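PDB 2CIU: mitochondrial import inner membrane translocase subunit TIM21 from Saccharomyces cerevisiae, which keeps the TOM and TIM23 preprotein translocases of the two mitochondrial membranes in close contact, here seen as its intermembrane-space domain. Local coordinates for residues A[10-15]-A[74-78]; A[21-27]-A[112-117]; A[57-61]-A[71-75]; A[101-105]-A[116-120]. One frame throughout, in Å; residues are numbered along the deposited sequence.

Contact 1: A[10-15]-A[74-78]; sequences LFNRAV and MRFHV
Helix 10-15 lies across strand 74-78, with Phe11 nearest Met74 at one end and Val15 nearest Val78 at the other. The axes of the two short segments approach to 10.2 Å and cross at -52°, and no hydrogen bond links them: side chains fill the gap. Phe76 has the largest share of the contact. Its CG sits between the backbone N and the carbonyl carbon (chi1 62°), which lifts the ring off the strand toward the helix. There the Phe11 ring meets it edge-to-face in a T-shaped pair, centroids 5.0 Å apart and planes at 84°. The leading edge is that of Phe11, whose CE1 comes 3.7 Å from Phe76 CD1 over one face of the Phe76 ring. Ala14 CB reaches the rim of the same ring near its plane, 3.8 Å from Phe76 CE2, while Val15 brings CB and CG2 to Phe76 CE1. Further along, the CG2 methyls of Val15 and Val78 meet at 3.9 Å. At the other end Met74 runs out extended and bends only at its last torsion, laying SD 3.9 Å from Phe11 CB and sending the CE methyl past Leu10 CD2. Ala42 of strand 41-48, Leu89 of strand 84-92 and Phe102 of strand 101-108 also touch these helix residues. A long N-terminal helix laid obliquely on the apolar face of a curved antiparallel sheet is consistent with the NTF2 clan to which the TIM21 family belongs.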
loop_
_atom_site.group_PDB
_atom_site.type_symbol
_atom_site.label_atom_id
_atom_site.label_comp_id
_atom_site.label_asym_id
_atom_site.label_seq_id
_atom_site.Cartn_x
_atom_site.Cartn_y
_atom_site.Cartn_z
ATOM N N LEU A 10 -2.515 -4.493 -9.691
ATOM C CA LEU A 10 -2.157 -3.304 -8.934
ATOM C C LEU A 10 -1.761 -3.698 -7.509
ATOM O O LEU A 10 -0.749 -3.238 -6.976
ATOM C CB LEU A 10 -3.346 -2.336 -8.921
ATOM C CG LEU A 10 -3.072 -0.881 -8.559
ATOM C CD1 LEU A 10 -2.110 -0.276 -9.569
ATOM C CD2 LEU A 10 -4.387 -0.113 -8.550
ATOM N N PHE A 11 -2.568 -4.566 -6.906
ATOM C CA PHE A 11 -2.309 -5.053 -5.559
ATOM C C PHE A 11 -1.052 -5.931 -5.505
ATOM O O PHE A 11 -0.210 -5.760 -4.633
ATOM C CB PHE A 11 -3.508 -5.857 -5.054
ATOM C CG PHE A 11 -3.217 -6.662 -3.817
ATOM C CD1 PHE A 11 -3.081 -6.050 -2.574
ATOM C CD2 PHE A 11 -3.026 -8.035 -3.908
ATOM C CE1 PHE A 11 -2.756 -6.795 -1.436
ATOM C CE2 PHE A 11 -2.701 -8.785 -2.778
ATOM C CZ PHE A 11 -2.565 -8.170 -1.542
ATOM N N ASN A 12 -0.927 -6.869 -6.438
ATOM C CA ASN A 12 0.245 -7.747 -6.423
ATOM C C ASN A 12 1.541 -6.953 -6.519
ATOM O O ASN A 12 2.519 -7.216 -5.821
ATOM C CB ASN A 12 0.183 -8.752 -7.580
ATOM C CG ASN A 12 -0.857 -9.840 -7.360
ATOM O OD1 ASN A 12 -1.362 -10.030 -6.246
ATOM N ND2 ASN A 12 -1.175 -10.570 -8.426
ATOM N N ARG A 13 1.538 -5.962 -7.396
ATOM C CA ARG A 13 2.694 -5.125 -7.600
ATOM C C ARG A 13 3.013 -4.308 -6.344
ATOM O O ARG A 13 4.164 -4.220 -5.905
ATOM C CB ARG A 13 2.397 -4.214 -8.788
ATOM C CG ARG A 13 3.437 -3.200 -9.119
ATOM C CD ARG A 13 2.915 -2.458 -10.328
ATOM N NE ARG A 13 3.691 -1.277 -10.642
ATOM C CZ ARG A 13 3.255 -0.324 -11.453
ATOM N NH1 ARG A 13 2.055 -0.435 -12.014
ATOM N NH2 ARG A 13 4.013 0.734 -11.693
ATOM N N ALA A 14 1.976 -3.717 -5.759
ATOM C CA ALA A 14 2.142 -2.895 -4.577
ATOM C C ALA A 14 2.558 -3.665 -3.329
ATOM O O ALA A 14 3.479 -3.261 -2.629
ATOM C CB ALA A 14 0.851 -2.118 -4.313
ATOM N N VAL A 15 1.888 -4.778 -3.055
ATOM C CA VAL A 15 2.214 -5.542 -1.863
ATOM C C VAL A 15 3.618 -6.131 -1.985
ATOM O O VAL A 15 4.325 -6.284 -0.986
ATOM C CB VAL A 15 1.155 -6.649 -1.600
ATOM C CG1 VAL A 15 1.296 -7.783 -2.617
ATOM C CG2 VAL A 15 1.288 -7.156 -0.179
ATOM N N MET A 74 -6.159 2.763 -3.784
ATOM C CA MET A 74 -6.310 1.443 -3.203
ATOM C C MET A 74 -5.683 1.392 -1.825
ATOM O O MET A 74 -4.583 1.914 -1.612
ATOM C CB MET A 74 -5.642 0.394 -4.096
ATOM C CG MET A 74 -5.687 -1.018 -3.505
ATOM S SD MET A 74 -4.855 -2.249 -4.568
ATOM C CE MET A 74 -6.153 -2.604 -5.704
ATOM N N ARG A 75 -6.396 0.780 -0.887
ATOM C CA ARG A 75 -5.871 0.617 0.453
ATOM C C ARG A 75 -5.904 -0.858 0.806
ATOM O O ARG A 75 -6.848 -1.563 0.469
ATOM C CB ARG A 75 -6.686 1.424 1.466
ATOM C CG ARG A 75 -6.394 2.893 1.304
ATOM C CD ARG A 75 -7.007 3.762 2.355
ATOM N NE ARG A 75 -6.495 5.112 2.161
ATOM C CZ ARG A 75 -6.866 6.173 2.864
ATOM N NH1 ARG A 75 -7.770 6.058 3.828
ATOM N NH2 ARG A 75 -6.323 7.351 2.594
ATOM N N PHE A 76 -4.845 -1.326 1.456
ATOM C CA PHE A 76 -4.800 -2.719 1.886
ATOM C C PHE A 76 -3.874 -2.820 3.085
ATOM O O PHE A 76 -3.247 -1.841 3.478
ATOM C CB PHE A 76 -4.352 -3.652 0.737
ATOM C CG PHE A 76 -2.968 -3.391 0.224
ATOM C CD1 PHE A 76 -1.855 -3.987 0.823
ATOM C CD2 PHE A 76 -2.771 -2.563 -0.877
ATOM C CE1 PHE A 76 -0.573 -3.760 0.323
ATOM C CE2 PHE A 76 -1.495 -2.333 -1.380
ATOM C CZ PHE A 76 -0.391 -2.933 -0.782
ATOM N N HIS A 77 -3.801 -3.996 3.694
ATOM C CA HIS A 77 -2.953 -4.152 4.853
ATOM C C HIS A 77 -1.920 -5.227 4.651
ATOM O O HIS A 77 -2.107 -6.118 3.831
ATOM C CB HIS A 77 -3.770 -4.552 6.083
ATOM C CG HIS A 77 -4.712 -3.493 6.567
ATOM N ND1 HIS A 77 -6.007 -3.377 6.111
ATOM C CD2 HIS A 77 -4.545 -2.510 7.482
ATOM C CE1 HIS A 77 -6.599 -2.369 6.731
ATOM N NE2 HIS A 77 -5.733 -1.829 7.569
ATOM N N VAL A 78 -0.841 -5.117 5.420
ATOM C CA VAL A 78 0.229 -6.109 5.434
ATOM C C VAL A 78 0.418 -6.364 6.922
ATOM O O VAL A 78 0.610 -5.434 7.713
ATOM C CB VAL A 78 1.532 -5.594 4.789
ATOM C CG1 VAL A 78 2.645 -6.636 4.968
ATOM C CG2 VAL A 78 1.304 -5.340 3.294
#

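Contact 2: A[21-27]-A[112-117]; sequences NKDIRSL and EKRYYL
Tyr115 and Leu27 bury the largest areas here, with Glu112 next. The Tyr115 ring reaches from the edge strand to the short helix 22-27, its CG anti to the backbone N (chi1 -167°), and ends in a hydrogen bond: OH donates to Asp23 OD2 at 2.7 Å, on the anti lone pair, away from the other carboxylate oxygen. The carboxylate is turned 55° from the ring plane, and Asp23 CB also lies against the phenol end. Closer to the strand, the Ile24 CD1 methyl approaches the ring obliquely, 3.5 Å from Tyr115 CD2. Leu27 divides its two methyls, CD1 lying 4.0 Å from Tyr115 CB and CD2 resting on the bent side chain of Glu112. A water ties the same two residues, donating to Leu27 O and to Glu112 OE2, each at 2.7 Å. At the start of the helix the Asn21 amide slides past Leu117, whose CD2 is 3.2 Å from Asn21 ND2. Asn21 OD1 is turned the other way and accepts from Ile24 N at 2.8 Å. Val18 of helix 6-20 and Val107 of strand 101-108 also lie against Ile24. Asn21 is thus a classical N-cap, and the contact fastens a short capped helix, which directly follows the long N-terminal one, to the edge strand 115-116 of the antiparallel sheet.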
loop_
_atom_site.group_PDB
_atom_site.type_symbol
_atom_site.label_atom_id
_atom_site.label_comp_id
_atom_site.label_asym_id
_atom_site.label_seq_id
_atom_site.Cartn_x
_atom_site.Cartn_y
_atom_site.Cartn_z
ATOM N N ASN A 21 10.625 -4.212 1.079
ATOM C CA ASN A 21 11.270 -3.024 1.616
ATOM C C ASN A 21 11.819 -3.250 3.019
ATOM O O ASN A 21 11.059 -3.455 3.966
ATOM C CB ASN A 21 10.285 -1.852 1.624
ATOM C CG ASN A 21 10.927 -0.566 2.073
ATOM O OD1 ASN A 21 11.214 -0.380 3.252
ATOM N ND2 ASN A 21 11.171 0.333 1.122
ATOM N N LYS A 22 13.144 -3.203 3.148
ATOM C CA LYS A 22 13.799 -3.409 4.437
ATOM C C LYS A 22 13.280 -2.523 5.565
ATOM O O LYS A 22 13.049 -2.999 6.681
ATOM C CB LYS A 22 15.314 -3.211 4.298
ATOM N N ASP A 23 13.104 -1.235 5.287
ATOM C CA ASP A 23 12.612 -0.319 6.312
ATOM C C ASP A 23 11.214 -0.690 6.782
ATOM O O ASP A 23 10.932 -0.640 7.977
ATOM C CB ASP A 23 12.601 1.124 5.799
ATOM C CG ASP A 23 13.991 1.739 5.741
ATOM O OD1 ASP A 23 14.810 1.454 6.639
ATOM O OD2 ASP A 23 14.258 2.523 4.808
ATOM N N ILE A 24 10.342 -1.054 5.847
ATOM C CA ILE A 24 8.974 -1.429 6.201
ATOM C C ILE A 24 8.975 -2.713 7.027
ATOM O O ILE A 24 8.237 -2.830 8.013
ATOM C CB ILE A 24 8.087 -1.643 4.952
ATOM C CG1 ILE A 24 7.967 -0.337 4.157
ATOM C CG2 ILE A 24 6.704 -2.125 5.380
ATOM C CD1 ILE A 24 7.362 0.790 4.951
ATOM N N ARG A 25 9.809 -3.672 6.634
ATOM C CA ARG A 25 9.876 -4.920 7.386
ATOM C C ARG A 25 10.313 -4.629 8.818
ATOM O O ARG A 25 9.864 -5.278 9.754
ATOM C CB ARG A 25 10.849 -5.904 6.729
ATOM C CG ARG A 25 10.397 -6.406 5.368
ATOM C CD ARG A 25 11.265 -7.576 4.894
ATOM N NE ARG A 25 10.999 -8.789 5.664
ATOM C CZ ARG A 25 10.000 -9.630 5.419
ATOM N NH1 ARG A 25 9.162 -9.405 4.416
ATOM N NH2 ARG A 25 9.833 -10.703 6.182
ATOM N N SER A 26 11.186 -3.639 8.983
ATOM C CA SER A 26 11.655 -3.266 10.306
ATOM C C SER A 26 10.522 -2.626 11.103
ATOM O O SER A 26 10.372 -2.894 12.293
ATOM C CB SER A 26 12.833 -2.292 10.194
ATOM O OG SER A 26 13.327 -1.946 11.475
ATOM N N LEU A 27 9.729 -1.777 10.448
ATOM C CA LEU A 27 8.608 -1.134 11.124
ATOM C C LEU A 27 7.576 -2.171 11.557
ATOM O O LEU A 27 6.905 -2.008 12.575
ATOM C CB LEU A 27 7.939 -0.097 10.203
ATOM C CG LEU A 27 8.795 1.101 9.775
ATOM C CD1 LEU A 27 7.968 2.018 8.864
ATOM C CD2 LEU A 27 9.279 1.856 10.996
ATOM N N GLU A 112 4.569 4.501 14.415
ATOM C CA GLU A 112 5.687 4.818 13.543
ATOM C C GLU A 112 5.323 5.968 12.620
ATOM O O GLU A 112 4.153 6.198 12.328
ATOM C CB GLU A 112 6.064 3.616 12.682
ATOM C CG GLU A 112 6.351 2.324 13.462
ATOM C CD GLU A 112 7.580 2.420 14.346
ATOM O OE1 GLU A 112 8.537 3.127 13.966
ATOM O OE2 GLU A 112 7.591 1.769 15.416
ATOM N N LYS A 113 6.339 6.674 12.141
ATOM C CA LYS A 113 6.106 7.783 11.235
ATOM C C LYS A 113 5.654 7.219 9.901
ATOM O O LYS A 113 6.145 6.171 9.465
ATOM C CB LYS A 113 7.394 8.587 11.038
ATOM C CG LYS A 113 7.226 9.796 10.131
ATOM C CD LYS A 113 8.468 10.667 10.159
ATOM C CE LYS A 113 8.243 11.951 9.373
ATOM N NZ LYS A 113 9.433 12.846 9.431
ATOM N N ARG A 114 4.707 7.903 9.259
ATOM C CA ARG A 114 4.223 7.468 7.958
ATOM C C ARG A 114 5.425 7.319 7.037
ATOM O O ARG A 114 6.261 8.222 6.940
ATOM C CB ARG A 114 3.244 8.500 7.389
ATOM C CG ARG A 114 2.872 8.271 5.952
ATOM C CD ARG A 114 1.687 9.150 5.592
ATOM N NE ARG A 114 0.487 8.748 6.322
ATOM C CZ ARG A 114 -0.668 9.407 6.267
ATOM N NH1 ARG A 114 -0.762 10.507 5.525
ATOM N NH2 ARG A 114 -1.723 8.951 6.920
ATOM N N TYR A 115 5.506 6.181 6.350
ATOM C CA TYR A 115 6.621 5.896 5.466
ATOM C C TYR A 115 6.239 5.928 3.994
ATOM O O TYR A 115 5.404 5.148 3.543
ATOM C CB TYR A 115 7.198 4.518 5.814
ATOM C CG TYR A 115 8.527 4.233 5.179
ATOM C CD1 TYR A 115 9.707 4.363 5.911
ATOM C CD2 TYR A 115 8.614 3.854 3.843
ATOM C CE1 TYR A 115 10.942 4.124 5.319
ATOM C CE2 TYR A 115 9.844 3.609 3.245
ATOM C CZ TYR A 115 10.999 3.746 3.987
ATOM O OH TYR A 115 12.211 3.509 3.383
ATOM N N TYR A 116 6.852 6.830 3.237
ATOM C CA TYR A 116 6.552 6.919 1.815
ATOM C C TYR A 116 7.454 6.055 0.947
ATOM O O TYR A 116 8.674 6.209 0.951
ATOM C CB TYR A 116 6.654 8.376 1.338
ATOM C CG TYR A 116 5.445 9.210 1.690
ATOM C CD1 TYR A 116 4.426 9.406 0.759
ATOM C CD2 TYR A 116 5.294 9.757 2.964
ATOM C CE1 TYR A 116 3.279 10.127 1.088
ATOM C CE2 TYR A 116 4.147 10.484 3.306
ATOM C CZ TYR A 116 3.147 10.658 2.360
ATOM O OH TYR A 116 1.996 11.335 2.695
ATOM N N LEU A 117 6.847 5.128 0.222
ATOM C CA LEU A 117 7.583 4.284 -0.707
ATOM C C LEU A 117 7.700 5.066 -2.005
ATOM O O LEU A 117 8.701 4.986 -2.711
ATOM C CB LEU A 117 6.845 2.970 -0.961
ATOM C CG LEU A 117 6.893 1.951 0.181
ATOM C CD1 LEU A 117 6.019 0.747 -0.166
ATOM C CD2 LEU A 117 8.332 1.521 0.419
HETATM O O HOH W 1 7.234 -0.897 15.020
#

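Contact 3: A[57-61]-A[71-75]; sequences PIVST and HHYMR
Thr61 and Tyr73 form an antiparallel hydrogen-bonded pair between strands 60-64 and 70-79, and both backbone bonds are sound. Thr61 N donates to Tyr73 O at 2.8 Å and Tyr73 N to Thr61 O at 2.9 Å, each in the carbonyl plane. On their face of the sheet Thr61 CG2 lies 3.7 Å from Tyr73 CB. Past Ser60 the chains spread, and two waters take over from direct bonds. One donates to Val59 O and accepts from Arg75 N, both at 2.9 Å; the other accepts from Val59 N and donates to Arg75 O, so N and O of Val59 and of Arg75 are each bonded to a water. The side chain of Ser60 makes the remaining polar link. Its OG stands between the backbone N and the carbonyl carbon (chi1 65°) and receives a long but nearly straight bond from His72 ND1, 3.3 Å at 170°, lying exactly in the imidazole plane. Ser60 OG is also hydrogen-bonded to Asp7 of helix 6-20. A leucine in place of His72 would probably leave Ser60 OG without its ring donor and weaken the tie between the two strands on this side. Where the chains part, Ile58 CG2 closes against Met74 CE at 3.8 Å. The hairpin of strands 60-64 and 70-79 has helix 6-20 on the Ser60 and Met74 face, where Phe11 of the helix also touches Ile58, while strand 84-92 continues the sheet on the far side of strand 70-79, bonded to His72 and Met74.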
loop_
_atom_site.group_PDB
_atom_site.type_symbol
_atom_site.label_atom_id
_atom_site.label_comp_id
_atom_site.label_asym_id
_atom_site.label_seq_id
_atom_site.Cartn_x
_atom_site.Cartn_y
_atom_site.Cartn_z
ATOM N N PRO A 57 -12.859 -6.853 0.172
ATOM C CA PRO A 57 -12.148 -7.459 -0.950
ATOM C C PRO A 57 -11.156 -6.394 -1.441
ATOM O O PRO A 57 -11.373 -5.195 -1.237
ATOM C CB PRO A 57 -13.260 -7.700 -1.965
ATOM C CG PRO A 57 -14.440 -7.985 -1.098
ATOM C CD PRO A 57 -14.318 -6.923 -0.025
ATOM N N ILE A 58 -10.070 -6.832 -2.064
ATOM C CA ILE A 58 -9.075 -5.913 -2.594
ATOM C C ILE A 58 -9.669 -5.239 -3.834
ATOM O O ILE A 58 -10.057 -5.903 -4.798
ATOM C CB ILE A 58 -7.781 -6.668 -2.959
ATOM C CG1 ILE A 58 -7.127 -7.192 -1.679
ATOM C CG2 ILE A 58 -6.818 -5.747 -3.694
ATOM C CD1 ILE A 58 -6.026 -8.207 -1.913
ATOM N N VAL A 59 -9.749 -3.912 -3.798
ATOM C CA VAL A 59 -10.313 -3.151 -4.912
ATOM C C VAL A 59 -9.760 -1.731 -4.903
ATOM O O VAL A 59 -9.200 -1.284 -3.909
ATOM C CB VAL A 59 -11.858 -3.004 -4.787
ATOM C CG1 VAL A 59 -12.534 -4.377 -4.755
ATOM C CG2 VAL A 59 -12.194 -2.202 -3.539
ATOM N N SER A 60 -9.928 -1.027 -6.017
ATOM C CA SER A 60 -9.507 0.366 -6.076
ATOM C C SER A 60 -10.765 1.171 -6.336
ATOM O O SER A 60 -11.780 0.629 -6.768
ATOM C CB SER A 60 -8.511 0.627 -7.212
ATOM O OG SER A 60 -9.099 0.418 -8.479
ATOM N N THR A 61 -10.700 2.456 -6.025
ATOM C CA THR A 61 -11.817 3.355 -6.294
ATOM C C THR A 61 -11.271 4.383 -7.282
ATOM O O THR A 61 -10.078 4.708 -7.256
ATOM C CB THR A 61 -12.327 4.058 -5.014
ATOM O OG1 THR A 61 -13.510 4.807 -5.339
ATOM C CG2 THR A 61 -11.272 5.003 -4.445
ATOM N N HIS A 71 -7.812 8.703 -11.545
ATOM C CA HIS A 71 -6.790 8.213 -10.622
ATOM C C HIS A 71 -7.415 7.047 -9.864
ATOM O O HIS A 71 -8.608 7.070 -9.557
ATOM C CB HIS A 71 -6.373 9.287 -9.609
ATOM C CG HIS A 71 -5.637 10.441 -10.211
ATOM N ND1 HIS A 71 -4.603 11.080 -9.564
ATOM C CD2 HIS A 71 -5.802 11.089 -11.389
ATOM C CE1 HIS A 71 -4.162 12.074 -10.317
ATOM N NE2 HIS A 71 -4.873 12.100 -11.429
ATOM N N HIS A 72 -6.620 6.021 -9.579
ATOM C CA HIS A 72 -7.105 4.867 -8.832
ATOM C C HIS A 72 -6.500 4.904 -7.438
ATOM O O HIS A 72 -5.299 5.122 -7.278
ATOM C CB HIS A 72 -6.684 3.553 -9.510
ATOM C CG HIS A 72 -7.338 3.319 -10.834
ATOM N ND1 HIS A 72 -8.285 2.336 -11.032
ATOM C CD2 HIS A 72 -7.192 3.947 -12.024
ATOM C CE1 HIS A 72 -8.694 2.371 -12.287
ATOM N NE2 HIS A 72 -8.047 3.339 -12.910
ATOM N N TYR A 73 -7.335 4.699 -6.428
ATOM C CA TYR A 73 -6.871 4.696 -5.051
ATOM C C TYR A 73 -7.144 3.314 -4.478
ATOM O O TYR A 73 -8.218 2.754 -4.671
ATOM C CB TYR A 73 -7.613 5.756 -4.236
ATOM C CG TYR A 73 -7.360 7.154 -4.734
ATOM C CD1 TYR A 73 -6.348 7.936 -4.194
ATOM C CD2 TYR A 73 -8.131 7.681 -5.767
ATOM C CE1 TYR A 73 -6.108 9.223 -4.665
ATOM C CE2 TYR A 73 -7.902 8.958 -6.251
ATOM C CZ TYR A 73 -6.894 9.726 -5.695
ATOM O OH TYR A 73 -6.686 11.004 -6.161
ATOM N N MET A 74 -6.159 2.763 -3.784
ATOM C CA MET A 74 -6.310 1.443 -3.203
ATOM C C MET A 74 -5.683 1.392 -1.825
ATOM O O MET A 74 -4.583 1.914 -1.612
ATOM C CB MET A 74 -5.642 0.394 -4.096
ATOM C CG MET A 74 -5.687 -1.018 -3.505
ATOM S SD MET A 74 -4.855 -2.249 -4.568
ATOM C CE MET A 74 -6.153 -2.604 -5.704
ATOM N N ARG A 75 -6.396 0.780 -0.887
ATOM C CA ARG A 75 -5.871 0.617 0.453
ATOM C C ARG A 75 -5.904 -0.858 0.806
ATOM O O ARG A 75 -6.848 -1.563 0.469
ATOM C CB ARG A 75 -6.686 1.424 1.466
ATOM C CG ARG A 75 -6.394 2.893 1.304
ATOM C CD ARG A 75 -7.007 3.762 2.355
ATOM N NE ARG A 75 -6.495 5.112 2.161
ATOM C CZ ARG A 75 -6.866 6.173 2.864
ATOM N NH1 ARG A 75 -7.770 6.058 3.828
ATOM N NH2 ARG A 75 -6.323 7.351 2.594
HETATM O O HOH W 2 -9.246 0.317 -1.480
HETATM O O HOH W 3 -8.140 -2.808 -1.590
#

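Contact 4: A[101-105]-A[116-120]; sequences DFINM and YLIKP
Ile118 O is gripped by two donors of strand 101-105: Met105 N at 3.0 Å, on a lone pair in the carbonyl plane, and Asn104 ND2 at 3.3 Å, almost in line with the C=O. Met105 O likewise takes two, Leu117 N at 2.8 Å and Ile118 N at 3.1 Å, the doubled donors of a classic beta bulge in which Leu117 and Ile118 both face Met105. With CG anti to the backbone N (chi1 180°), the Asn104 amide is carried to Tyr116, Ile118 O and Pro120. There the amide lies nearly coplanar with the Tyr116 ring, planes 17° apart, with ND2 at the ring edge. Pro120 CG packs against the same amide, and a water donates to Asn104 OD1 while hydrogen-bonded to Tyr116 OH. An alanine at Asn104 is likely to leave Ile118 O with one donor fewer and the water without its amide acceptor. Among the apolar groups, Ile118 CD1 presses on Phe102 CB at 3.2 Å, and Met105 SD meets Leu117 CD1. Two carbonyls, each shared by a pair of N-H groups, thus hold the kinked chain after strand 115-116 to its neighbour, the Asn104 amide adding a second donor to a carbonyl that the backbone already holds.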
loop_
_atom_site.group_PDB
_atom_site.type_symbol
_atom_site.label_atom_id
_atom_site.label_comp_id
_atom_site.label_asym_id
_atom_site.label_seq_id
_atom_site.Cartn_x
_atom_site.Cartn_y
_atom_site.Cartn_z
ATOM N N ASP A 101 1.133 4.250 -13.691
ATOM C CA ASP A 101 2.136 4.912 -12.881
ATOM C C ASP A 101 1.699 4.967 -11.425
ATOM O O ASP A 101 0.523 5.175 -11.130
ATOM C CB ASP A 101 2.363 6.347 -13.366
ATOM C CG ASP A 101 2.932 6.408 -14.764
ATOM O OD1 ASP A 101 3.914 5.689 -15.032
ATOM O OD2 ASP A 101 2.408 7.192 -15.586
ATOM N N PHE A 102 2.638 4.751 -10.511
ATOM C CA PHE A 102 2.326 4.863 -9.095
ATOM C C PHE A 102 2.610 6.334 -8.797
ATOM O O PHE A 102 3.728 6.813 -8.992
ATOM C CB PHE A 102 3.232 3.967 -8.247
ATOM C CG PHE A 102 2.719 2.554 -8.081
ATOM C CD1 PHE A 102 1.721 2.053 -8.912
ATOM C CD2 PHE A 102 3.252 1.726 -7.103
ATOM C CE1 PHE A 102 1.262 0.744 -8.769
ATOM C CE2 PHE A 102 2.800 0.411 -6.952
ATOM C CZ PHE A 102 1.807 -0.077 -7.782
ATOM N N ILE A 103 1.580 7.044 -8.349
ATOM C CA ILE A 103 1.673 8.466 -8.046
ATOM C C ILE A 103 2.054 8.759 -6.596
ATOM O O ILE A 103 2.812 9.690 -6.313
ATOM C CB ILE A 103 0.314 9.151 -8.336
ATOM C CG1 ILE A 103 -0.040 9.005 -9.814
ATOM C CG2 ILE A 103 0.364 10.623 -7.925
ATOM C CD1 ILE A 103 -1.416 9.530 -10.162
ATOM N N ASN A 104 1.539 7.953 -5.680
ATOM C CA ASN A 104 1.779 8.164 -4.263
ATOM C C ASN A 104 1.594 6.816 -3.583
ATOM O O ASN A 104 0.686 6.081 -3.925
ATOM C CB ASN A 104 0.733 9.166 -3.734
ATOM C CG ASN A 104 0.882 9.469 -2.252
ATOM O OD1 ASN A 104 -0.097 9.819 -1.578
ATOM N ND2 ASN A 104 2.098 9.352 -1.738
ATOM N N MET A 105 2.470 6.483 -2.646
ATOM C CA MET A 105 2.321 5.231 -1.926
ATOM C C MET A 105 2.977 5.347 -0.562
ATOM O O MET A 105 4.152 5.696 -0.450
ATOM C CB MET A 105 2.927 4.075 -2.723
ATOM C CG MET A 105 2.713 2.735 -2.041
ATOM S SD MET A 105 3.465 1.378 -2.985
ATOM C CE MET A 105 2.505 0.054 -2.374
ATOM N N TYR A 116 6.852 6.830 3.237
ATOM C CA TYR A 116 6.552 6.919 1.815
ATOM C C TYR A 116 7.454 6.055 0.947
ATOM O O TYR A 116 8.674 6.209 0.951
ATOM C CB TYR A 116 6.654 8.376 1.338
ATOM C CG TYR A 116 5.445 9.210 1.690
ATOM C CD1 TYR A 116 4.426 9.406 0.759
ATOM C CD2 TYR A 116 5.294 9.757 2.964
ATOM C CE1 TYR A 116 3.279 10.127 1.088
ATOM C CE2 TYR A 116 4.147 10.484 3.306
ATOM C CZ TYR A 116 3.147 10.658 2.360
ATOM O OH TYR A 116 1.996 11.335 2.695
ATOM N N LEU A 117 6.847 5.128 0.222
ATOM C CA LEU A 117 7.583 4.284 -0.707
ATOM C C LEU A 117 7.700 5.066 -2.005
ATOM O O LEU A 117 8.701 4.986 -2.711
ATOM C CB LEU A 117 6.845 2.970 -0.961
ATOM C CG LEU A 117 6.893 1.951 0.181
ATOM C CD1 LEU A 117 6.019 0.747 -0.166
ATOM C CD2 LEU A 117 8.332 1.521 0.419
ATOM N N ILE A 118 6.657 5.826 -2.320
ATOM C CA ILE A 118 6.655 6.636 -3.525
ATOM C C ILE A 118 6.140 8.007 -3.144
ATOM O O ILE A 118 4.984 8.158 -2.749
ATOM C CB ILE A 118 5.760 6.009 -4.616
ATOM C CG1 ILE A 118 6.363 4.661 -5.030
ATOM C CG2 ILE A 118 5.643 6.951 -5.815
ATOM C CD1 ILE A 118 5.569 3.896 -6.043
ATOM N N LYS A 119 7.023 8.998 -3.219
ATOM C CA LYS A 119 6.652 10.366 -2.888
ATOM C C LYS A 119 6.148 11.050 -4.142
ATOM O O LYS A 119 6.790 11.001 -5.192
ATOM C CB LYS A 119 7.848 11.128 -2.319
ATOM C CG LYS A 119 8.179 10.759 -0.885
ATOM C CD LYS A 119 9.353 11.572 -0.374
ATOM C CE LYS A 119 9.662 11.242 1.074
ATOM N NZ LYS A 119 10.793 12.061 1.599
ATOM N N PRO A 120 4.985 11.705 -4.046
ATOM C CA PRO A 120 4.393 12.397 -5.191
ATOM C C PRO A 120 5.296 13.466 -5.793
ATOM O O PRO A 120 6.137 14.052 -5.101
ATOM C CB PRO A 120 3.112 12.994 -4.608
ATOM C CG PRO A 120 2.775 12.067 -3.485
ATOM C CD PRO A 120 4.122 11.829 -2.860
HETATM O O HOH W 4 -0.088 11.608 0.970
#

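Contacts 1 and 3 share Met74 and Arg75 on strand 70-79, their centres 9 Å apart, and touch where Phe11 CZ comes 3.5 Å from Ile58 CD1. Helix 6-20 joins contact 1 to contact 4 as well: Ala14 CB is 3.3 Å from Met105 CE, and Arg13 forms a cation-pi pair with Phe102. Contacts 2 and 4 overlap at Tyr116 and Leu117, so the bulged chain is held by strand 101-108 and also meets helix 22-27. Contacts 2 and 3 are farthest apart, centres about 21 Å, on opposite sides of the chain's centre. All four involve one curved sheet, with contact 1 its buried middle.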